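Local coordinates for protein restriction endonuclease r.bpuji (Bacillus pumilus, PDB 2VLA) that recognises and binds its cognate DNA through this recognition domain, part of a larger restriction endonuclease that probably cleaves DNA, at residues Lys201-Ser204 with Tyr205-His209. Sequence-based numbering, arbitrary orientation.
With nucleotides of chain C; nucleotides of chain B.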
ATOM      1  N   LYS A 201     -22.873   1.297   5.065  1.00 13.66           N
ATOM      2  CA  LYS A 201     -21.884   1.370   3.983  1.00 13.14           C
ATOM      3  C   LYS A 201     -21.757   0.052   3.243  1.00 12.02           C
ATOM      4  O   LYS A 201     -21.928  -1.030   3.820  1.00 13.58           O
ATOM      5  CB  LYS A 201     -20.502   1.741   4.534  1.00 13.36           C
ATOM      6  CG  LYS A 201     -20.443   2.966   5.421  1.00 15.51           C
ATOM      7  CD  LYS A 201     -20.981   4.173   4.772  1.00 20.60           C
ATOM      8  CE  LYS A 201     -20.066   4.678   3.701  1.00 22.51           C
ATOM      9  NZ  LYS A 201     -20.334   6.132   3.350  1.00 22.69           N
ATOM     10  N   GLU A 202     -21.434   0.137   1.960  1.00 13.74           N
ATOM     11  CA  GLU A 202     -21.248  -1.042   1.157  1.00 14.44           C
ATOM     12  C   GLU A 202     -19.904  -1.690   1.478  1.00 12.69           C
ATOM     13  O   GLU A 202     -19.008  -1.054   2.049  1.00 12.80           O
ATOM     14  CB  GLU A 202     -21.319  -0.686  -0.333  1.00 15.55           C
ATOM     15  CG  GLU A 202     -22.681  -0.114  -0.811  1.00 18.24           C
ATOM     16  CD  GLU A 202     -23.837  -1.018  -0.493  1.00 26.56           C
ATOM     17  OE1 GLU A 202     -23.714  -2.232  -0.721  1.00 30.09           O
ATOM     18  OE2 GLU A 202     -24.870  -0.517   0.002  1.00 35.09           O
ATOM     19  N   THR A 203     -19.740  -2.938   1.097  1.00 12.88           N
ATOM     20  CA  THR A 203     -18.566  -3.687   1.478  1.00 12.53           C
ATOM     21  C   THR A 203     -17.274  -3.111   0.869  1.00 12.24           C
ATOM     22  O   THR A 203     -16.208  -3.162   1.502  1.00 12.24           O
ATOM     23  CB  THR A 203     -18.750  -5.175   1.156  1.00 16.52           C
ATOM     24  OG1 THR A 203     -19.857  -5.667   1.919  1.00 19.83           O
ATOM     25  CG2 THR A 203     -17.537  -5.960   1.490  1.00 18.89           C
ATOM     26  N   SER A 204     -17.367  -2.462  -0.278  1.00 11.22           N
ATOM     27  CA  SER A 204     -16.167  -1.842  -0.854  1.00 10.20           C
ATOM     28  C   SER A 204     -15.564  -0.783   0.090  1.00 10.77           C
ATOM     29  O   SER A 204     -14.338  -0.661   0.194  1.00 11.01           O
ATOM     30  CB  SER A 204     -16.474  -1.239  -2.214  1.00 12.49           C
ATOM     31  OG  SER A 204     -17.429  -0.196  -2.121  1.00 11.74           O
ATOM     32  N   TYR A 205     -16.410  -0.025   0.760  1.00 10.71           N
ATOM     33  CA  TYR A 205     -15.953   0.996   1.694  1.00 10.44           C
ATOM     34  C   TYR A 205     -15.137   0.347   2.779  1.00 10.52           C
ATOM     35  O   TYR A 205     -14.057   0.842   3.130  1.00 10.82           O
ATOM     36  CB  TYR A 205     -17.152   1.710   2.292  1.00 10.80           C
ATOM     37  CG  TYR A 205     -16.779   2.830   3.220  1.00 10.64           C
ATOM     38  CD1 TYR A 205     -16.395   4.066   2.722  1.00 10.52           C
ATOM     39  CD2 TYR A 205     -16.797   2.655   4.595  1.00 10.99           C
ATOM     40  CE1 TYR A 205     -16.047   5.099   3.558  1.00 11.92           C
ATOM     41  CE2 TYR A 205     -16.425   3.698   5.460  1.00 12.45           C
ATOM     42  CZ  TYR A 205     -16.053   4.921   4.917  1.00 12.92           C
ATOM     43  OH  TYR A 205     -15.677   5.971   5.728  1.00 15.68           O
ATOM     44  N   SER A 206     -15.610  -0.777   3.275  1.00  9.69           N
ATOM     45  CA  SER A 206     -15.009  -1.443   4.393  1.00 10.18           C
ATOM     46  C   SER A 206     -13.774  -2.254   4.037  1.00 11.11           C
ATOM     47  O   SER A 206     -12.837  -2.364   4.857  1.00 11.33           O
ATOM     48  CB  SER A 206     -16.024  -2.378   5.038  1.00 10.61           C
ATOM     49  OG  SER A 206     -17.168  -1.683   5.439  1.00 11.85           O
ATOM     50  N   MET A 207     -13.763  -2.843   2.844  1.00 10.86           N
ATOM     51  CA  MET A 207     -12.829  -3.908   2.544  1.00 10.98           C
ATOM     52  C   MET A 207     -11.951  -3.712   1.300  1.00 10.03           C
ATOM     53  O   MET A 207     -10.912  -4.361   1.192  1.00 10.35           O
ATOM     54  CB  MET A 207     -13.559  -5.244   2.441  1.00 11.75           C
ATOM     55  CG  MET A 207     -13.910  -5.864   3.790  1.00 12.83           C
ATOM     56  SD  MET A 207     -12.473  -6.350   4.734  1.00 13.78           S
ATOM     57  CE  MET A 207     -11.852  -7.689   3.703  1.00 15.87           C
ATOM     58  N   GLN A 208     -12.281  -2.792   0.411  1.00  9.40           N
ATOM     59  CA  GLN A 208     -11.576  -2.806  -0.851  1.00 10.24           C
ATOM     60  C   GLN A 208     -10.083  -2.490  -0.627  1.00  9.49           C
ATOM     61  O   GLN A 208      -9.223  -3.084  -1.238  1.00 10.25           O
ATOM     62  CB  GLN A 208     -12.185  -1.849  -1.879  1.00  9.86           C
ATOM     63  CG  GLN A 208     -11.449  -1.925  -3.214  1.00  9.54           C
ATOM     64  CD  GLN A 208     -12.161  -1.267  -4.355  1.00  9.39           C
ATOM     65  OE1 GLN A 208     -13.299  -0.813  -4.214  1.00 10.69           O
ATOM     66  NE2 GLN A 208     -11.498  -1.215  -5.504  1.00  9.73           N
ATOM     67  N   HIS A 209      -9.799  -1.547   0.266  1.00  9.76           N
ATOM     68  CA  HIS A 209      -8.400  -1.158   0.529  1.00  9.73           C
ATOM     69  C   HIS A 209      -7.626  -2.246   1.299  1.00  9.22           C
ATOM     70  O   HIS A 209      -6.401  -2.309   1.221  1.00 10.52           O
ATOM     71  CB  HIS A 209      -8.315   0.178   1.306  1.00 10.29           C
ATOM     72  CG  HIS A 209      -9.074   0.172   2.581  1.00  9.65           C
ATOM     73  ND1 HIS A 209     -10.445   0.258   2.619  1.00 10.74           N
ATOM     74  CD2 HIS A 209      -8.660   0.070   3.872  1.00 11.18           C
ATOM     75  CE1 HIS A 209     -10.847   0.174   3.869  1.00 12.01           C
ATOM     76  NE2 HIS A 209      -9.775   0.099   4.651  1.00 10.82           N
TER
ATOM     77  P    DC C   3      -9.722  -7.749  -7.597  1.00 13.89           P
ATOM     78  OP1  DC C   3      -8.775  -8.446  -8.498  1.00 16.44           O
ATOM     79  OP2  DC C   3      -9.373  -7.443  -6.211  1.00 13.78           O
ATOM     80  O5'  DC C   3     -10.142  -6.359  -8.263  1.00 13.20           O
ATOM     81  C5'  DC C   3     -10.503  -6.307  -9.635  1.00 13.36           C
ATOM     82  C4'  DC C   3     -11.112  -4.972  -9.972  1.00 14.72           C
ATOM     83  O4'  DC C   3     -12.413  -4.857  -9.366  1.00 13.24           O
ATOM     84  C3'  DC C   3     -10.323  -3.786  -9.427  1.00 13.79           C
ATOM     85  O3'  DC C   3     -10.213  -2.729 -10.362  1.00 19.25           O
ATOM     86  C2'  DC C   3     -11.161  -3.335  -8.233  1.00 15.91           C
ATOM     87  C1'  DC C   3     -12.522  -3.556  -8.837  1.00 15.35           C
ATOM     88  N1   DC C   3     -13.636  -3.495  -7.922  1.00 12.82           N
ATOM     89  C2   DC C   3     -14.880  -3.000  -8.361  1.00 14.20           C
ATOM     90  O2   DC C   3     -15.050  -2.679  -9.572  1.00 13.66           O
ATOM     91  N3   DC C   3     -15.883  -2.933  -7.464  1.00 12.97           N
ATOM     92  C4   DC C   3     -15.695  -3.306  -6.203  1.00 12.94           C
ATOM     93  N4   DC C   3     -16.719  -3.229  -5.368  1.00 14.69           N
ATOM     94  C5   DC C   3     -14.439  -3.778  -5.753  1.00 14.52           C
ATOM     95  C6   DC C   3     -13.443  -3.820  -6.620  1.00 14.61           C
ATOM     96  P    DA C   4      -8.944  -2.506 -11.311  1.00 12.15           P
ATOM     97  OP1  DA C   4      -8.842  -3.619 -12.186  1.00 19.89           O
ATOM     98  OP2  DA C   4      -7.824  -2.105 -10.423  1.00 11.46           O
ATOM     99  O5'  DA C   4      -9.513  -1.264 -12.041  1.00 12.34           O
ATOM    100  C5'  DA C   4     -10.446  -1.480 -13.134  1.00 11.91           C
ATOM    101  C4'  DA C   4     -11.414  -0.327 -13.199  1.00 12.00           C
ATOM    102  O4'  DA C   4     -12.370  -0.388 -12.113  1.00 11.51           O
ATOM    103  C3'  DA C   4     -10.770   1.067 -13.100  1.00 10.78           C
ATOM    104  O3'  DA C   4     -11.479   1.943 -13.958  1.00 11.67           O
ATOM    105  C2'  DA C   4     -11.018   1.427 -11.647  1.00 10.61           C
ATOM    106  C1'  DA C   4     -12.410   0.868 -11.438  1.00 10.15           C
ATOM    107  N9   DA C   4     -12.796   0.650 -10.069  1.00 10.13           N
ATOM    108  C8   DA C   4     -11.991   0.272  -9.012  1.00 10.30           C
ATOM    109  N7   DA C   4     -12.643   0.114  -7.892  1.00 10.79           N
ATOM    110  C5   DA C   4     -13.966   0.399  -8.198  1.00 10.24           C
ATOM    111  C6   DA C   4     -15.132   0.423  -7.446  1.00 10.19           C
ATOM    112  N6   DA C   4     -15.246   0.121  -6.156  1.00 10.77           N
ATOM    113  N1   DA C   4     -16.288   0.741  -8.110  1.00 11.01           N
ATOM    114  C2   DA C   4     -16.223   1.054  -9.430  1.00 11.32           C
ATOM    115  N3   DA C   4     -15.196   1.051 -10.239  1.00 11.09           N
ATOM    116  C4   DA C   4     -14.059   0.726  -9.544  1.00  9.85           C
TER
ATOM    117  P    DG B   8     -18.818   5.496  -0.179  1.00 13.20           P
ATOM    118  OP1  DG B   8     -18.961   6.249   1.067  1.00 14.64           O
ATOM    119  OP2  DG B   8     -18.571   4.050  -0.083  1.00 13.76           O
ATOM    120  O5'  DG B   8     -20.085   5.673  -1.123  1.00 14.16           O
ATOM    121  C5'  DG B   8     -20.507   6.993  -1.472  1.00 13.90           C
ATOM    122  C4'  DG B   8     -21.222   6.999  -2.801  1.00 14.51           C
ATOM    123  O4'  DG B   8     -20.281   6.713  -3.867  1.00 15.73           O
ATOM    124  C3'  DG B   8     -22.321   5.966  -2.957  1.00 16.90           C
ATOM    125  O3'  DG B   8     -23.399   6.522  -3.759  1.00 25.37           O
ATOM    126  C2'  DG B   8     -21.607   4.772  -3.630  1.00 18.08           C
ATOM    127  C1'  DG B   8     -20.593   5.467  -4.520  1.00 15.24           C
ATOM    128  N9   DG B   8     -19.302   4.819  -4.722  1.00 13.11           N
ATOM    129  C8   DG B   8     -18.468   4.293  -3.755  1.00 13.64           C
ATOM    130  N7   DG B   8     -17.339   3.861  -4.231  1.00 13.14           N
ATOM    131  C5   DG B   8     -17.416   4.161  -5.595  1.00 10.68           C
ATOM    132  C6   DG B   8     -16.464   3.997  -6.610  1.00 11.14           C
ATOM    133  O6   DG B   8     -15.344   3.511  -6.557  1.00 11.28           O
ATOM    134  N1   DG B   8     -16.946   4.437  -7.869  1.00 10.46           N
ATOM    135  C2   DG B   8     -18.167   5.030  -8.083  1.00 12.09           C
ATOM    136  N2   DG B   8     -18.449   5.398  -9.376  1.00 13.44           N
ATOM    137  N3   DG B   8     -19.062   5.216  -7.120  1.00 12.08           N
ATOM    138  C4   DG B   8     -18.611   4.774  -5.911  1.00 11.99           C
TER
HETATM  139  O   HOH W   1     -19.833  -2.290   5.329  1.00 14.82           O
HETATM  140  O   HOH W   2     -12.137   1.032   0.495  1.00 11.57           O
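The carbonyl oxygen of S204 is gripped twice: by the backbone N of Q208 at 3.0 Å, and by a water 2.8 Å away that also bonds ND1 of H209. The preceding helical bond joins M207 N to T203 O; Y205 N bonds weakly to O of E202, the N-cap. Just ahead of the cap K201, bent at chi2 and chi3, lays CE over one face of the Y205 ring, 3.8 Å from the centroid, as a CH-pi contact, while NZ, 4.6 Å from the centroid, makes a cation-pi contact. Lysine suits this place: its aliphatic arm packs on the ring while its NZ reaches OP1 of DG8 of chain B at 2.7 Å. With the ring of Y205 cut back to an alanine, the arm of K201 is likely to lose the flat surface it rests on, its ammonium freer to swing from the phosphate, and R10 and H198 their aromatic partner. Q208 turns to the bases: with CG anti to the backbone N (chi1 -178°) and the chain extended, NE2 donates to N7 of DA4 of chain C at 3.0 Å and OE1 accepts from its N6 at 2.9 Å. Glutamine, donor and acceptor side by side, matches that adenine edge; E212 also bonds NE2. S204 is small enough that its CB lies 3.7 Å from N4 of DC3 of chain C, and its OG bonds a thymine O4. The N-terminal end of helix 203-219 points into the major groove, consistent with the recognition helix of a helix-turn-helix, while M207 packs against K157, D158 and A161 of helix 157-165.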